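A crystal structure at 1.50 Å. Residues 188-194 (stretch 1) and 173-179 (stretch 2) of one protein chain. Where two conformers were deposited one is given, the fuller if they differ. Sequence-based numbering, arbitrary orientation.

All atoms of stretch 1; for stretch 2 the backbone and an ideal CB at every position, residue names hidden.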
# COMPACT_ATOMS: atom_id res chain seq x y z
N THR A 188 19.79 -8.75 6.77
CA THR A 188 20.51 -10.01 6.95
C THR A 188 19.70 -11.23 6.55
O THR A 188 20.27 -12.15 6.00
CB THR A 188 21.02 -10.13 8.38
OG1 THR A 188 19.93 -10.03 9.28
CG2 THR A 188 22.09 -9.03 8.70
N THR A 189 18.39 -11.17 6.72
CA THR A 189 17.53 -12.30 6.42
C THR A 189 17.49 -12.41 4.92
O THR A 189 17.46 -13.52 4.39
CB THR A 189 16.16 -12.08 7.04
OG1 THR A 189 16.27 -12.10 8.48
CG2 THR A 189 15.11 -13.12 6.67
N ILE A 190 17.30 -11.31 4.20
CA ILE A 190 17.30 -11.43 2.74
C ILE A 190 18.65 -11.92 2.24
O ILE A 190 18.71 -12.71 1.31
CB ILE A 190 16.91 -10.10 2.03
CG1 ILE A 190 15.48 -9.73 2.40
CG2 ILE A 190 17.04 -10.16 0.50
CD1 ILE A 190 15.06 -8.30 2.01
N ALA A 191 19.75 -11.37 2.75
CA ALA A 191 21.06 -11.82 2.23
C ALA A 191 21.30 -13.31 2.45
O ALA A 191 21.83 -13.96 1.56
CB ALA A 191 22.15 -11.08 2.99
N ALA A 192 20.92 -13.80 3.60
CA ALA A 192 21.05 -15.23 3.95
C ALA A 192 20.26 -16.10 2.98
O ALA A 192 20.77 -17.08 2.46
CB ALA A 192 20.67 -15.44 5.41
N LYS A 193 19.03 -15.72 2.67
CA LYS A 193 18.20 -16.48 1.78
C LYS A 193 18.84 -16.51 0.40
O LYS A 193 18.90 -17.54 -0.25
CB LYS A 193 16.78 -15.90 1.74
CG LYS A 193 15.89 -16.61 0.75
CD LYS A 193 15.27 -17.89 1.33
CE LYS A 193 15.40 -19.07 0.37
NZ LYS A 193 16.77 -19.64 0.29
N LEU A 194 19.37 -15.36 -0.07
CA LEU A 194 20.02 -15.33 -1.38
C LEU A 194 21.27 -16.21 -1.43
O LEU A 194 21.53 -16.89 -2.46
CB LEU A 194 20.40 -13.87 -1.76
CG LEU A 194 19.13 -13.03 -1.97
CD1 LEU A 194 19.48 -11.56 -2.26
CD2 LEU A 194 18.19 -13.55 -3.05
N UNK A 173 8.84 -20.24 -7.38
CA UNK A 173 8.33 -19.17 -6.48
C UNK A 173 8.61 -19.50 -5.05
O UNK A 173 8.38 -20.63 -4.57
CB UNK A 173 6.83 -18.96 -6.67
N UNK A 174 9.16 -18.51 -4.35
CA UNK A 174 9.48 -18.63 -2.96
C UNK A 174 9.03 -17.37 -2.22
O UNK A 174 9.27 -16.26 -2.72
CB UNK A 174 10.98 -18.88 -2.77
N UNK A 175 8.39 -17.51 -1.04
CA UNK A 175 7.98 -16.41 -0.22
C UNK A 175 8.93 -16.36 0.96
O UNK A 175 9.25 -17.43 1.57
CB UNK A 175 6.52 -16.55 0.22
N UNK A 176 9.22 -15.15 1.42
CA UNK A 176 10.01 -14.92 2.61
C UNK A 176 9.38 -13.79 3.44
O UNK A 176 9.22 -12.66 2.93
CB UNK A 176 11.46 -14.59 2.24
N UNK A 177 9.05 -14.08 4.69
CA UNK A 177 8.58 -13.13 5.62
C UNK A 177 9.77 -12.53 6.38
O UNK A 177 10.64 -13.23 6.86
CB UNK A 177 7.57 -13.77 6.57
N UNK A 178 9.71 -11.21 6.56
CA UNK A 178 10.73 -10.46 7.33
C UNK A 178 10.02 -9.54 8.22
O UNK A 178 8.85 -9.19 8.00
CB UNK A 178 11.71 -9.69 6.44
N UNK A 179 10.72 -9.08 9.26
CA UNK A 179 10.12 -8.17 10.23
C UNK A 179 10.40 -6.75 9.79
O UNK A 179 11.48 -6.21 10.11
CB UNK A 179 10.66 -8.42 11.64

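Stretch 1 is a helix, and the strand of stretch 2 runs roughly antiparallel to it, the axes coming no closer than 9.9 Å. That gap must be filled by side chains, and the helix offers a row for the purpose: Thr-189 and Lys-193 with CA-to-CB toward the strand, Ile-190 sideways.

Position 173 has extended backbone angles and an ideal CB with nothing of the helix within 5.5 Å. This contact sets no demand there, and many residues would serve. It is Tyr-173, whose side chain stays well out of reach of stretch 1.

At 174 the CB swings toward the helix, but the nearest visible atom, CE of Lys-193, is still some way off. A methylene chain ending in an amine could accept a small apolar group, a polar one or an acid. The deposited residue is Thr-174, chi1 m. Its CG2 lies 4.4 Å from Lys-193 CE, a loose contact of carbon with carbon, while its OG1 is hydrogen-bonded elsewhere in the structure.

Alternation turns 175 off the helix, where a long or polar chain is as welcome as any. Lys-175 is found, and its amine bonds a side chain at 177, linking two side chains of the strand.

Position 176 is the centre of the contact. Its CB points toward the helix, with Lys-193 CG 5.1 Å from the ideal CB of 176 and the carbons of Thr-189 and Ile-190 farther along. The space calls for an apolar chain of some length: leucine, isoleucine or methionine. Leu-176, chi1 t and chi2 p, gives up more surface to the helix than any other residue of the strand. Its CD1 reaches Thr-189 CG2 at 4.0 Å, and its CD2 lies 4.2 Å from both Ile-190 CG1 and Lys-193 CB. Lysine thus takes part through the aliphatic base of its side chain.

At 177 the CB points away, so the helix asks little; polar, aromatic or long chains would all be tolerated. The residue is Tyr-177, and Lys-175 NZ donates a hydrogen bond to Tyr-177 OH at 2.8 Å. Tyr-177 O sits 4.5 Å from Thr-189 CG2.

The strand has ended by 178, yet its CB again faces the helix, close to Thr-189 CG2, at the closest CA pairing, with Thr-189. So short a gap favours a compact apolar residue such as valine or alanine. Val-178, chi1 m, places CG1 3.9 Å from Thr-189 CG2 and 4.3 Å from Ile-190 CG1.

Position 179 is again free of the helix, and a polar residue suits the loop. Asn-179 does not touch stretch 1; its OD1 is hydrogen-bonded to a residue just outside the stretch.

Stretch 2 173-179: YTKLYVN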
# COMPACT_ATOMS: atom_id res chain seq x y z
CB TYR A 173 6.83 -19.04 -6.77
CG TYR A 173 6.01 -18.14 -5.81
CD1 TYR A 173 5.91 -16.75 -5.98
CD2 TYR A 173 5.40 -18.72 -4.70
CE1 TYR A 173 5.22 -15.97 -5.04
CE2 TYR A 173 4.66 -17.98 -3.78
CZ TYR A 173 4.58 -16.61 -3.94
OH TYR A 173 3.86 -15.97 -2.98
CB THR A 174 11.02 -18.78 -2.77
OG1 THR A 174 11.47 -19.92 -3.49
CG2 THR A 174 11.35 -19.03 -1.32
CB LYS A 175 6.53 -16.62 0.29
CG LYS A 175 5.46 -15.88 -0.44
CD LYS A 175 4.30 -15.53 0.50
CE LYS A 175 3.48 -16.71 0.82
NZ LYS A 175 2.20 -16.26 1.43
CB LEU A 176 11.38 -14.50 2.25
CG LEU A 176 12.30 -14.03 3.38
CD1 LEU A 176 12.64 -15.17 4.35
CD2 LEU A 176 13.59 -13.45 2.87
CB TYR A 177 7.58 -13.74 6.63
CG TYR A 177 6.22 -14.10 5.98
CD1 TYR A 177 5.23 -13.14 5.73
CD2 TYR A 177 6.02 -15.36 5.44
CE1 TYR A 177 4.05 -13.49 5.14
CE2 TYR A 177 4.84 -15.72 4.80
CZ TYR A 177 3.87 -14.78 4.61
OH TYR A 177 2.66 -15.07 3.97
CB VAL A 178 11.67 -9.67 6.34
CG1 VAL A 178 12.43 -10.55 5.35
CG2 VAL A 178 10.96 -8.58 5.55
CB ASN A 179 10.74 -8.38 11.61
CG ASN A 179 10.14 -7.46 12.67
OD1 ASN A 179 9.28 -6.64 12.40
ND2 ASN A 179 10.65 -7.60 13.87
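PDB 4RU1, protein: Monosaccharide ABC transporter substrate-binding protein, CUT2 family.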